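Local coordinates for protein fibrillarin-like rRNA/tRNA 2'-O-methyltransferase (Archaeoglobus fulgidus, PDB 1NT2) that transfers methyl groups from S-adenosylmethionine to ribose 2'-hydroxyls of rRNA and tRNA, at sites chosen by the guide RNA of box C/D ribonucleoprotein particles, at residues 17-21 with 74-78; 3-7 with 52-57; 65-69 with 93-97. One frame throughout, in Å; residues are numbered along the deposited sequence.

How the contacts relate
Contacts 1 and 2 join the N-terminal antiparallel sheet to the methyltransferase domain, and contact 3 holds the cofactor loop, on the opposite side of the chain's centre from contact 2. The first two touch, their centres about 11 Å apart: the N of K18 lies 2.9 Å from the O of N7, and ND2 of N7 lies 2.9 Å from the O of D77, both probable hydrogen bonds. Contact 3 has its centre about 17 Å from that of contact 1 and about 24 Å from that of contact 2. Contact 3 borders S-adenosylmethionine directly; in contact 1 the side chain of H74 is about 9 Å from the bound S-adenosylmethionine. Helix 70-78, supplying contact 1, follows the loop 65-69 of contact 3.

Contact 1 of 3, residues 17-21 with 74-78; sequences TKSKY and HLADI
T17 places OG1 between its backbone N and carbonyl carbon (chi1 59°), and D77 swings its carboxylate to the side of its own backbone N, trans to the carbonyl carbon (chi1 -75°); the hydroxyl and carboxylate thus meet where the end of strand 14-18 lies against helix 70-78. OG1 of T17 hydrogen-bonds OD2 of D77 at 3.0 Å, arriving on the anti side and only 16° out of the carboxylate plane. S19 gives the other oxygen a different approach: its OG bonds OD1 of D77 at 3.2 Å from well above that plane. The same OG accepts a hydrogen bond from the backbone N of Y21 at 2.9 Å, closing an ST turn as the chain leaves the strand. Beside D77, the edge of the H74 ring meets the methyl of T17, CD2 to CG2 at 3.7 Å, while W36 stacks on the ring. R104 and R34 make salt bridges to OD1 and OD2 of D77. With an alanine here, both arginines would probably lose the carboxylate that pairs with their charges, and the T17 and S19 hydroxyls their shared acceptor. Two hydroxyls and two guanidinium groups therefore meet at one buried carboxylate, which is probably kept ionised and which ties the N-terminal sheet to the cofactor-binding domain.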
loop_
_atom_site.group_PDB
_atom_site.type_symbol
_atom_site.label_atom_id
_atom_site.label_comp_id
_atom_site.label_asym_id
_atom_site.label_seq_id
_atom_site.Cartn_x
_atom_site.Cartn_y
_atom_site.Cartn_z
ATOM N N THR A 17 -38.557 -43.276 14.167
ATOM C CA THR A 17 -38.211 -43.526 15.566
ATOM C C THR A 17 -39.437 -43.323 16.466
ATOM O O THR A 17 -40.217 -42.378 16.277
ATOM C CB THR A 17 -37.051 -42.604 16.073
ATOM O OG1 THR A 17 -37.428 -41.225 15.950
ATOM C CG2 THR A 17 -35.775 -42.860 15.282
ATOM N N LYS A 18 -39.609 -44.229 17.429
ATOM C CA LYS A 18 -40.724 -44.159 18.363
ATOM C C LYS A 18 -40.597 -42.881 19.167
ATOM O O LYS A 18 -39.697 -42.755 19.997
ATOM C CB LYS A 18 -40.702 -45.358 19.326
ATOM C CG LYS A 18 -41.580 -45.178 20.580
ATOM C CD LYS A 18 -41.234 -46.157 21.713
ATOM C CE LYS A 18 -41.584 -47.606 21.371
ATOM N NZ LYS A 18 -41.290 -48.552 22.495
ATOM N N SER A 19 -41.483 -41.926 18.918
ATOM C CA SER A 19 -41.447 -40.677 19.666
ATOM C C SER A 19 -42.843 -40.159 19.934
ATOM O O SER A 19 -43.830 -40.704 19.444
ATOM C CB SER A 19 -40.658 -39.598 18.921
ATOM O OG SER A 19 -40.665 -38.383 19.658
ATOM N N LYS A 20 -42.914 -39.106 20.736
ATOM C CA LYS A 20 -44.175 -38.478 21.070
ATOM C C LYS A 20 -43.889 -37.000 20.987
ATOM O O LYS A 20 -44.493 -36.198 21.697
ATOM C CB LYS A 20 -44.614 -38.861 22.483
ATOM C CG LYS A 20 -43.526 -38.696 23.517
ATOM C CD LYS A 20 -43.950 -39.241 24.870
ATOM C CE LYS A 20 -42.740 -39.441 25.779
ATOM N NZ LYS A 20 -41.900 -38.208 25.882
ATOM N N TYR A 21 -42.943 -36.657 20.114
ATOM C CA TYR A 21 -42.537 -35.274 19.902
ATOM C C TYR A 21 -42.787 -34.772 18.478
ATOM O O TYR A 21 -42.996 -35.558 17.547
ATOM C CB TYR A 21 -41.062 -35.090 20.255
ATOM C CG TYR A 21 -40.775 -35.096 21.743
ATOM C CD1 TYR A 21 -40.201 -36.209 22.368
ATOM C CD2 TYR A 21 -41.052 -33.973 22.525
ATOM C CE1 TYR A 21 -39.908 -36.193 23.729
ATOM C CE2 TYR A 21 -40.760 -33.950 23.880
ATOM C CZ TYR A 21 -40.189 -35.056 24.470
ATOM O OH TYR A 21 -39.886 -34.995 25.800
ATOM N N HIS A 74 -33.275 -37.229 16.596
ATOM C CA HIS A 74 -33.621 -38.647 16.540
ATOM C C HIS A 74 -32.847 -39.440 17.566
ATOM O O HIS A 74 -33.403 -40.268 18.284
ATOM C CB HIS A 74 -33.357 -39.225 15.154
ATOM C CG HIS A 74 -34.407 -38.865 14.154
ATOM N ND1 HIS A 74 -34.529 -37.599 13.625
ATOM C CD2 HIS A 74 -35.429 -39.589 13.640
ATOM C CE1 HIS A 74 -35.579 -37.558 12.828
ATOM N NE2 HIS A 74 -36.144 -38.752 12.819
ATOM N N LEU A 75 -31.552 -39.192 17.642
ATOM C CA LEU A 75 -30.751 -39.910 18.604
ATOM C C LEU A 75 -31.414 -39.770 19.970
ATOM O O LEU A 75 -31.401 -40.698 20.773
ATOM C CB LEU A 75 -29.337 -39.345 18.616
ATOM C CG LEU A 75 -28.259 -40.342 19.027
ATOM C CD1 LEU A 75 -28.579 -41.714 18.482
ATOM C CD2 LEU A 75 -26.921 -39.857 18.512
ATOM N N ALA A 76 -32.025 -38.613 20.207
ATOM C CA ALA A 76 -32.698 -38.346 21.465
ATOM C C ALA A 76 -33.882 -39.282 21.673
ATOM O O ALA A 76 -34.276 -39.550 22.811
ATOM C CB ALA A 76 -33.156 -36.904 21.505
ATOM N N ASP A 77 -34.460 -39.769 20.579
ATOM C CA ASP A 77 -35.588 -40.689 20.675
ATOM C C ASP A 77 -35.069 -42.091 20.931
ATOM O O ASP A 77 -35.738 -42.906 21.571
ATOM C CB ASP A 77 -36.405 -40.707 19.385
ATOM C CG ASP A 77 -37.262 -39.476 19.216
ATOM O OD1 ASP A 77 -37.591 -38.845 20.246
ATOM O OD2 ASP A 77 -37.618 -39.159 18.053
ATOM N N ILE A 78 -33.880 -42.367 20.405
ATOM C CA ILE A 78 -33.242 -43.663 20.569
ATOM C C ILE A 78 -32.789 -43.793 22.022
ATOM O O ILE A 78 -33.135 -44.755 22.708
ATOM C CB ILE A 78 -32.037 -43.790 19.623
ATOM C CG1 ILE A 78 -32.514 -43.622 18.173
ATOM C CG2 ILE A 78 -31.351 -45.135 19.822
ATOM C CD1 ILE A 78 -31.423 -43.723 17.116
#

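Contact 2 of 3, residues 3-7 with 52-57; sequences ELMRN and RLKLRG
The weakly bonded strand 3-5, outermost in the N-terminal antiparallel sheet and bearing a classic beta bulge at L4 and M5, packs together with R6 just after it against the irregular loop 52-57 that leads into strand 60-64. The two backbones run roughly the same way, their end-to-end directions 21° apart. M5 bends at chi2 and chi3, which brings its sulfur and methyl alongside L53, the two side chains pointing the same way: SD of M5 is 3.7 Å from CB of L53. The N of L53 makes a weak hydrogen bond to this sulfur, although the sulfur's position, and with it both of these contacts, is uncertain. Farther along, CE of M5 reaches CD2 of L55 at 4.3 Å, and I78 of helix 70-78 packs against both residues. At one end of the contact L4 crosses R52 at about a right angle, its CD2 4.1 Å from CD of R52, a meeting of aliphatic carbons. At the other end R6, bent at chi2, passes L55 and lays one face of its guanidinium over CA of G57, with CZ 3.5 Å from that carbon. The charge of R6 is answered outside both segments, where NH1 makes a salt bridge with D80. The contact thus rests mainly on apolar packing and the aliphatic parts of R6 and R52, and the carboxylate of D80 supplies the ionic partner that probably helps to orient R6.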
loop_
_atom_site.group_PDB
_atom_site.type_symbol
_atom_site.label_atom_id
_atom_site.label_comp_id
_atom_site.label_asym_id
_atom_site.label_seq_id
_atom_site.Cartn_x
_atom_site.Cartn_y
_atom_site.Cartn_z
ATOM N N GLU A 3 -37.698 -54.148 12.906
ATOM C CA GLU A 3 -37.094 -53.442 14.031
ATOM C C GLU A 3 -35.571 -53.602 13.923
ATOM O O GLU A 3 -35.057 -54.724 13.949
ATOM C CB GLU A 3 -37.608 -54.042 15.352
ATOM C CG GLU A 3 -37.363 -55.566 15.536
ATOM C CD GLU A 3 -38.341 -56.484 14.768
ATOM O OE1 GLU A 3 -39.546 -56.517 15.117
ATOM O OE2 GLU A 3 -37.901 -57.186 13.823
ATOM N N LEU A 4 -34.844 -52.498 13.792
ATOM C CA LEU A 4 -33.386 -52.585 13.661
ATOM C C LEU A 4 -32.658 -52.052 14.880
ATOM O O LEU A 4 -31.569 -52.514 15.218
ATOM C CB LEU A 4 -32.913 -51.791 12.440
ATOM C CG LEU A 4 -33.430 -52.136 11.043
ATOM C CD1 LEU A 4 -33.214 -50.952 10.120
ATOM C CD2 LEU A 4 -32.716 -53.367 10.519
ATOM N N MET A 5 -33.266 -51.070 15.534
ATOM C CA MET A 5 -32.646 -50.440 16.684
ATOM C C MET A 5 -33.561 -50.220 17.863
ATOM O O MET A 5 -34.718 -50.628 17.869
ATOM C CB MET A 5 -32.081 -49.077 16.294
ATOM C CG MET A 5 -31.042 -49.081 15.194
ATOM S SD MET A 5 -29.415 -48.641 15.832
ATOM C CE MET A 5 -29.847 -47.383 17.049
ATOM N N ARG A 6 -33.000 -49.514 18.840
ATOM C CA ARG A 6 -33.651 -49.171 20.089
ATOM C C ARG A 6 -35.090 -48.751 19.883
ATOM O O ARG A 6 -36.002 -49.396 20.389
ATOM C CB ARG A 6 -32.861 -48.061 20.775
ATOM C CG ARG A 6 -32.720 -48.236 22.281
ATOM C CD ARG A 6 -34.001 -47.867 22.983
ATOM N NE ARG A 6 -33.922 -48.050 24.425
ATOM C CZ ARG A 6 -34.878 -47.671 25.266
ATOM N NH1 ARG A 6 -35.979 -47.089 24.807
ATOM N NH2 ARG A 6 -34.740 -47.877 26.566
ATOM N N ASN A 7 -35.307 -47.665 19.162
ATOM C CA ASN A 7 -36.671 -47.234 18.899
ATOM C C ASN A 7 -36.759 -46.953 17.413
ATOM O O ASN A 7 -37.408 -46.002 16.965
ATOM C CB ASN A 7 -37.019 -45.996 19.729
ATOM C CG ASN A 7 -37.287 -46.330 21.190
ATOM O OD1 ASN A 7 -38.091 -47.211 21.500
ATOM N ND2 ASN A 7 -36.621 -45.622 22.092
ATOM N N ARG A 52 -25.993 -51.218 11.870
ATOM C CA ARG A 52 -26.758 -50.502 12.890
ATOM C C ARG A 52 -25.988 -50.336 14.222
ATOM O O ARG A 52 -24.822 -50.722 14.334
ATOM C CB ARG A 52 -28.078 -51.242 13.140
ATOM C CG ARG A 52 -28.627 -51.954 11.904
ATOM C CD ARG A 52 -29.042 -53.381 12.242
ATOM N NE ARG A 52 -28.117 -54.009 13.193
ATOM C CZ ARG A 52 -26.827 -54.255 12.962
ATOM N NH1 ARG A 52 -26.275 -53.934 11.797
ATOM N NH2 ARG A 52 -26.082 -54.813 13.912
ATOM N N LEU A 53 -26.655 -49.765 15.224
ATOM C CA LEU A 53 -26.056 -49.516 16.541
ATOM C C LEU A 53 -26.872 -50.110 17.708
ATOM O O LEU A 53 -27.947 -49.600 18.027
ATOM C CB LEU A 53 -25.920 -48.001 16.751
ATOM C CG LEU A 53 -24.564 -47.299 16.652
ATOM C CD1 LEU A 53 -23.821 -47.454 17.951
ATOM C CD2 LEU A 53 -23.757 -47.860 15.505
ATOM N N LYS A 54 -26.379 -51.172 18.349
ATOM C CA LYS A 54 -27.103 -51.759 19.488
ATOM C C LYS A 54 -26.896 -50.806 20.655
ATOM O O LYS A 54 -25.837 -50.197 20.760
ATOM C CB LYS A 54 -26.517 -53.115 19.906
ATOM C CG LYS A 54 -26.301 -54.123 18.806
ATOM C CD LYS A 54 -27.580 -54.774 18.370
ATOM C CE LYS A 54 -27.280 -55.768 17.278
ATOM N NZ LYS A 54 -28.015 -55.440 16.026
ATOM N N LEU A 55 -27.882 -50.674 21.534
ATOM C CA LEU A 55 -27.728 -49.788 22.687
ATOM C C LEU A 55 -29.000 -49.613 23.501
ATOM O O LEU A 55 -30.098 -49.517 22.950
ATOM C CB LEU A 55 -27.198 -48.406 22.249
ATOM C CG LEU A 55 -27.881 -47.571 21.155
ATOM C CD1 LEU A 55 -28.564 -46.346 21.749
ATOM C CD2 LEU A 55 -26.830 -47.121 20.156
ATOM N N ARG A 56 -28.841 -49.580 24.821
ATOM C CA ARG A 56 -29.969 -49.410 25.725
ATOM C C ARG A 56 -30.288 -47.927 25.849
ATOM O O ARG A 56 -29.414 -47.083 25.677
ATOM C CB ARG A 56 -29.633 -49.981 27.108
ATOM C CG ARG A 56 -28.420 -49.331 27.808
ATOM C CD ARG A 56 -28.524 -49.492 29.329
ATOM N NE ARG A 56 -27.424 -48.895 30.092
ATOM C CZ ARG A 56 -26.228 -49.459 30.265
ATOM N NH1 ARG A 56 -25.958 -50.641 29.725
ATOM N NH2 ARG A 56 -25.308 -48.850 31.003
ATOM N N GLY A 57 -31.536 -47.605 26.152
ATOM C CA GLY A 57 -31.903 -46.207 26.293
ATOM C C GLY A 57 -31.065 -45.473 27.324
ATOM O O GLY A 57 -30.874 -44.264 27.217
#

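Contact 3 of 3, residues 65-69 with 93-97; sequences GAASG and PFEKL. With SAM (S-adenosylmethionine), chain C.
L97 fills the tight, buried half of this contact: its side chain, with CG trans to the backbone N (chi1 -169°), drives CD1 into the turn formed by A66 to G69. There CD1 lies 3.6 Å from CB of A66 and 3.5 Å from CA of G69. P93 closes in from one turn earlier in the helix, its CB 3.9 Å from C of A67. The backbones touch through carbon donors, CA of S68 pointing its hydrogen almost straight at O of P93 (3.6 Å) and CA of L97 approaching O of S68 (3.2 Å); H24 also hydrogen-bonds this O of S68. The outer side is looser. K96 brushes CB of S68 with its CG at 4.0 Å before its chain bends at chi2 and carries the amine away, and exposed E95 points away from the loop and packs on V66 of the neighbouring Nop5 chain. On the cofactor side CB of A67 abuts OXT of S-adenosylmethionine at 3.2 Å. The glycine-containing loop after strand 60-64, with its type II' turn beside the cofactor, belongs to the first conserved sequence motif of the Rossmann-like methyltransferases, here backed by helix 91-103.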
loop_
_atom_site.group_PDB
_atom_site.type_symbol
_atom_site.label_atom_id
_atom_site.label_comp_id
_atom_site.label_asym_id
_atom_site.label_seq_id
_atom_site.Cartn_x
_atom_site.Cartn_y
_atom_site.Cartn_z
ATOM N N GLY A 65 -21.116 -31.994 16.621
ATOM C CA GLY A 65 -21.619 -31.437 15.375
ATOM C C GLY A 65 -23.144 -31.385 15.330
ATOM O O GLY A 65 -23.753 -31.550 14.267
ATOM N N ALA A 66 -23.762 -31.156 16.483
ATOM C CA ALA A 66 -25.215 -31.097 16.584
ATOM C C ALA A 66 -25.848 -30.441 15.386
ATOM O O ALA A 66 -26.871 -30.916 14.893
ATOM C CB ALA A 66 -25.630 -30.351 17.831
ATOM N N ALA A 67 -25.247 -29.352 14.923
ATOM C CA ALA A 67 -25.775 -28.634 13.773
ATOM C C ALA A 67 -27.111 -28.034 14.175
ATOM O O ALA A 67 -27.268 -27.605 15.313
ATOM C CB ALA A 67 -25.957 -29.581 12.607
ATOM N N SER A 68 -28.072 -28.008 13.249
ATOM C CA SER A 68 -29.402 -27.464 13.542
ATOM C C SER A 68 -30.086 -28.389 14.545
ATOM O O SER A 68 -30.956 -27.969 15.304
ATOM C CB SER A 68 -30.252 -27.389 12.272
ATOM O OG SER A 68 -30.672 -28.687 11.877
ATOM N N GLY A 69 -29.675 -29.653 14.527
ATOM C CA GLY A 69 -30.233 -30.641 15.430
ATOM C C GLY A 69 -31.207 -31.605 14.774
ATOM O O GLY A 69 -32.230 -31.957 15.370
ATOM N N PRO A 93 -26.907 -22.155 13.026
ATOM C CA PRO A 93 -27.611 -23.426 13.196
ATOM C C PRO A 93 -28.046 -23.637 14.634
ATOM O O PRO A 93 -29.112 -24.189 14.913
ATOM C CB PRO A 93 -26.560 -24.436 12.782
ATOM C CG PRO A 93 -25.318 -23.828 13.341
ATOM C CD PRO A 93 -25.453 -22.381 12.934
ATOM N N PHE A 94 -27.190 -23.192 15.541
ATOM C CA PHE A 94 -27.431 -23.336 16.961
ATOM C C PHE A 94 -28.739 -22.680 17.349
ATOM O O PHE A 94 -29.440 -23.168 18.222
ATOM C CB PHE A 94 -26.283 -22.709 17.752
ATOM C CG PHE A 94 -26.130 -23.271 19.126
ATOM C CD1 PHE A 94 -25.457 -24.473 19.325
ATOM C CD2 PHE A 94 -26.726 -22.644 20.216
ATOM C CE1 PHE A 94 -25.386 -25.047 20.590
ATOM C CE2 PHE A 94 -26.663 -23.207 21.483
ATOM C CZ PHE A 94 -25.992 -24.413 21.672
ATOM N N GLU A 95 -29.071 -21.572 16.704
ATOM C CA GLU A 95 -30.300 -20.879 17.028
ATOM C C GLU A 95 -31.464 -21.841 16.876
ATOM O O GLU A 95 -32.392 -21.830 17.675
ATOM C CB GLU A 95 -30.475 -19.671 16.112
ATOM C CG GLU A 95 -31.746 -18.875 16.375
ATOM C CD GLU A 95 -31.894 -17.666 15.452
ATOM O OE1 GLU A 95 -31.644 -17.804 14.230
ATOM O OE2 GLU A 95 -32.273 -16.578 15.948
ATOM N N LYS A 96 -31.396 -22.685 15.851
ATOM C CA LYS A 96 -32.439 -23.669 15.579
ATOM C C LYS A 96 -32.345 -24.848 16.535
ATOM O O LYS A 96 -33.340 -25.515 16.801
ATOM C CB LYS A 96 -32.322 -24.182 14.137
ATOM C CG LYS A 96 -33.357 -25.243 13.729
ATOM C CD LYS A 96 -34.776 -24.696 13.832
ATOM C CE LYS A 96 -35.790 -25.470 12.986
ATOM N NZ LYS A 96 -37.085 -24.703 12.876
ATOM N N LEU A 97 -31.141 -25.102 17.042
ATOM C CA LEU A 97 -30.906 -26.213 17.965
ATOM C C LEU A 97 -31.659 -26.032 19.278
ATOM O O LEU A 97 -32.351 -26.944 19.734
ATOM C CB LEU A 97 -29.404 -26.368 18.265
ATOM C CG LEU A 97 -28.956 -27.642 19.002
ATOM C CD1 LEU A 97 -28.884 -28.825 18.045
ATOM C CD2 LEU A 97 -27.601 -27.425 19.626
HETATM N N SAM C . -26.053 -33.836 10.470
HETATM C CA SAM C . -26.130 -32.353 10.493
HETATM C C SAM C . -27.549 -31.883 10.200
HETATM O O SAM C . -28.408 -32.734 9.990
HETATM O OXT SAM C . -27.738 -30.617 10.197
HETATM C CB SAM C . -25.115 -31.759 9.476
HETATM C CG SAM C . -23.810 -31.433 10.193
HETATM S SD SAM C . -22.398 -30.672 9.274
HETATM C CE SAM C . -21.743 -31.894 8.127
HETATM C "C5'" SAM C . -21.115 -30.447 10.438
HETATM C "C4'" SAM C . -21.396 -29.484 11.568
HETATM O "O4'" SAM C . -20.224 -29.478 12.386
HETATM C "C3'" SAM C . -21.573 -28.029 11.131
HETATM O "O3'" SAM C . -22.956 -27.736 11.462
HETATM C "C2'" SAM C . -20.673 -27.184 12.022
HETATM O "O2'" SAM C . -21.133 -25.988 12.624
HETATM C "C1'" SAM C . -20.076 -28.224 12.989
HETATM N N9 SAM C . -18.665 -28.031 13.276
HETATM C C8 SAM C . -17.591 -28.073 12.426
HETATM N N7 SAM C . -16.448 -27.869 13.009
HETATM C C5 SAM C . -16.783 -27.676 14.340
HETATM C C6 SAM C . -16.005 -27.415 15.507
HETATM N N6 SAM C . -14.663 -27.306 15.465
HETATM N N1 SAM C . -16.648 -27.266 16.723
HETATM C C2 SAM C . -18.006 -27.380 16.753
HETATM N N3 SAM C . -18.839 -27.630 15.714
HETATM C C4 SAM C . -18.154 -27.768 14.522
#